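Local coordinates for penicillin-binding protein PbpB (Mycobacterium tuberculosis, PDB 6KGU) that builds cross-linked peptidoglycan for the mycobacterial cell wall, its penicillin-sensitive transpeptidase domain joining the peptide subunits, at residues G351-V356 with E361-V366. Numbering follows the deposited sequence.
Sequences GQRTGV and ESAGLV
R353 and E361 lie side by side with opposite charges yet form no ion pair: the two side chains run past each other in opposite directions, and one guanidinium N-H, that of R353 NE, is given to the backbone carbonyl E361 O at 2.8 Å, tilted from the carbonyl plane. The aliphatic CB of R353 packs 3.6 Å from E361 OE1. A363 lies over one face of the guanidinium, offset toward its rim. The carboxylate turns to the backbone and hydroxyl of T354 and to the next residue's N-H. With CG anti to the backbone N (chi1 -177°) and the chain extended beyond it, E361 reaches straight across, where OE2 accepts from T354 N at 2.8 Å in a nearly straight bond (166°) and from T354 OG1, also at 2.8 Å. The two donors arrive from opposite faces of the carboxylate plane, both on the syn side, holding OE2 between them; OE1 takes a weak bond from G355 N. At the far end V366 CG2 packs 3.4 Å from G351 N. S362 OG closes an ST turn onto G364 N. Q392 NE2 of helix 390-401 ties both segments together, bonding to Q352 O and A363 O. The whole is a glutamate carboxylate bonded to the backbone across a hairpin-like reversal without regular strands, in the loop between helices 338-347 and 390-401 of the transpeptidase domain, the L365 side chain about 14 Å from the bound aztreonam.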
ATOM      1  N   GLY A 351      -2.406   6.632  11.492  1.00 32.30           N
ATOM      2  CA  GLY A 351      -2.606   7.994  11.954  1.00 28.02           C
ATOM      3  C   GLY A 351      -1.379   8.878  11.881  1.00 34.56           C
ATOM      4  O   GLY A 351      -1.450  10.043  12.288  1.00 32.31           O
ATOM      5  N   GLN A 352      -0.260   8.370  11.376  1.00 26.98           N
ATOM      6  CA  GLN A 352       0.991   9.108  11.310  1.00 31.74           C
ATOM      7  C   GLN A 352       1.575   8.987   9.905  1.00 32.19           C
ATOM      8  O   GLN A 352       1.573   7.903   9.316  1.00 30.68           O
ATOM      9  CB  GLN A 352       2.003   8.571  12.370  1.00 37.66           C
ATOM     10  CG  GLN A 352       1.360   8.169  13.735  1.00 41.03           C
ATOM     11  CD  GLN A 352       2.010   6.920  14.404  1.00 49.43           C
ATOM     12  OE1 GLN A 352       3.177   6.959  14.803  1.00 47.12           O
ATOM     13  NE2 GLN A 352       1.243   5.819  14.528  1.00 31.90           N
ATOM     14  N   ARG A 353       2.070  10.104   9.371  1.00 30.77           N
ATOM     15  CA  ARG A 353       2.830  10.079   8.127  1.00 31.29           C
ATOM     16  C   ARG A 353       4.024   9.135   8.228  1.00 34.34           C
ATOM     17  O   ARG A 353       4.689   9.052   9.265  1.00 30.04           O
ATOM     18  CB  ARG A 353       3.339  11.479   7.769  1.00 30.12           C
ATOM     19  CG  ARG A 353       2.302  12.361   7.155  1.00 35.45           C
ATOM     20  CD  ARG A 353       2.857  13.755   6.887  1.00 36.03           C
ATOM     21  NE  ARG A 353       1.791  14.604   6.376  1.00 40.18           N
ATOM     22  CZ  ARG A 353       1.055  15.415   7.126  1.00 48.68           C
ATOM     23  NH1 ARG A 353       1.281  15.501   8.434  1.00 48.97           N
ATOM     24  NH2 ARG A 353       0.092  16.141   6.565  1.00 49.17           N
ATOM     25  N   THR A 354       4.319   8.446   7.124  1.00 30.43           N
ATOM     26  CA  THR A 354       5.445   7.530   7.115  1.00 28.82           C
ATOM     27  C   THR A 354       6.782   8.260   7.034  1.00 29.45           C
ATOM     28  O   THR A 354       7.799   7.686   7.431  1.00 29.33           O
ATOM     29  CB  THR A 354       5.355   6.563   5.933  1.00 29.68           C
ATOM     30  OG1 THR A 354       5.503   7.305   4.717  1.00 31.29           O
ATOM     31  CG2 THR A 354       4.025   5.797   5.926  1.00 30.70           C
ATOM     32  N   GLY A 355       6.801   9.493   6.516  1.00 29.43           N
ATOM     33  CA  GLY A 355       8.053  10.140   6.163  1.00 29.76           C
ATOM     34  C   GLY A 355       8.705   9.592   4.907  1.00 33.81           C
ATOM     35  O   GLY A 355       9.935   9.663   4.766  1.00 29.18           O
ATOM     36  N   VAL A 356       7.910   9.058   3.971  1.00 30.28           N
ATOM     37  CA  VAL A 356       8.462   8.371   2.797  1.00 29.53           C
ATOM     38  C   VAL A 356       9.283   9.294   1.903  1.00 30.21           C
ATOM     39  O   VAL A 356      10.102   8.814   1.103  1.00 34.43           O
ATOM     40  CB  VAL A 356       7.308   7.705   2.000  1.00 29.75           C
ATOM     41  CG1 VAL A 356       6.302   8.755   1.548  1.00 23.09           C
ATOM     42  CG2 VAL A 356       7.845   6.928   0.804  1.00 26.01           C
ATOM     43  N   GLU A 361       1.806  13.775   1.324  1.00 26.87           N
ATOM     44  CA  GLU A 361       1.436  12.566   2.048  1.00 23.97           C
ATOM     45  C   GLU A 361       0.414  12.885   3.138  1.00 33.64           C
ATOM     46  O   GLU A 361       0.629  13.788   3.951  1.00 31.97           O
ATOM     47  CB  GLU A 361       2.661  11.896   2.683  1.00 26.21           C
ATOM     48  CG  GLU A 361       2.244  10.567   3.382  1.00 30.40           C
ATOM     49  CD  GLU A 361       3.338   9.891   4.203  1.00 34.05           C
ATOM     50  OE1 GLU A 361       4.373  10.526   4.495  1.00 32.95           O
ATOM     51  OE2 GLU A 361       3.138   8.710   4.566  1.00 31.58           O
ATOM     52  N   SER A 362      -0.692  12.138   3.167  1.00 26.84           N
ATOM     53  CA  SER A 362      -1.661  12.290   4.246  1.00 29.46           C
ATOM     54  C   SER A 362      -1.259  11.432   5.440  1.00 27.59           C
ATOM     55  O   SER A 362      -0.613  10.393   5.297  1.00 30.61           O
ATOM     56  CB  SER A 362      -3.066  11.905   3.767  1.00 25.33           C
ATOM     57  OG  SER A 362      -3.958  11.786   4.858  1.00 27.54           O
ATOM     58  N   ALA A 363      -1.639  11.884   6.630  1.00 30.68           N
ATOM     59  CA  ALA A 363      -1.406  11.120   7.845  1.00 29.51           C
ATOM     60  C   ALA A 363      -2.503  10.111   8.128  1.00 34.80           C
ATOM     61  O   ALA A 363      -2.345   9.278   9.035  1.00 29.92           O
ATOM     62  CB  ALA A 363      -1.291  12.061   9.058  1.00 30.44           C
ATOM     63  N   GLY A 364      -3.611  10.174   7.399  1.00 27.89           N
ATOM     64  CA  GLY A 364      -4.749   9.359   7.740  1.00 29.73           C
ATOM     65  C   GLY A 364      -5.383   9.897   9.015  1.00 36.74           C
ATOM     66  O   GLY A 364      -5.103  11.003   9.457  1.00 35.54           O
ATOM     67  N   LEU A 365      -6.239   9.077   9.617  1.00 36.32           N
ATOM     68  CA  LEU A 365      -6.952   9.501  10.812  1.00 40.86           C
ATOM     69  C   LEU A 365      -7.262   8.303  11.689  1.00 35.37           C
ATOM     70  O   LEU A 365      -7.872   7.337  11.220  1.00 36.51           O
ATOM     71  CB  LEU A 365      -8.252  10.219  10.451  1.00 41.36           C
ATOM     72  CG  LEU A 365      -8.714  11.139  11.589  1.00 49.33           C
ATOM     73  CD1 LEU A 365      -7.542  12.036  12.028  1.00 52.37           C
ATOM     74  CD2 LEU A 365      -9.911  11.966  11.147  1.00 56.51           C
ATOM     75  N   VAL A 366      -6.852   8.386  12.956  1.00 30.90           N
ATOM     76  CA  VAL A 366      -7.147   7.376  13.961  1.00 36.04           C
ATOM     77  C   VAL A 366      -7.610   8.090  15.229  1.00 40.85           C
ATOM     78  O   VAL A 366      -6.819   8.795  15.862  1.00 39.93           O
ATOM     79  CB  VAL A 366      -5.930   6.493  14.284  1.00 37.09           C
ATOM     80  CG1 VAL A 366      -6.296   5.481  15.367  1.00 35.63           C
ATOM     81  CG2 VAL A 366      -5.368   5.804  13.034  1.00 33.95           C
TER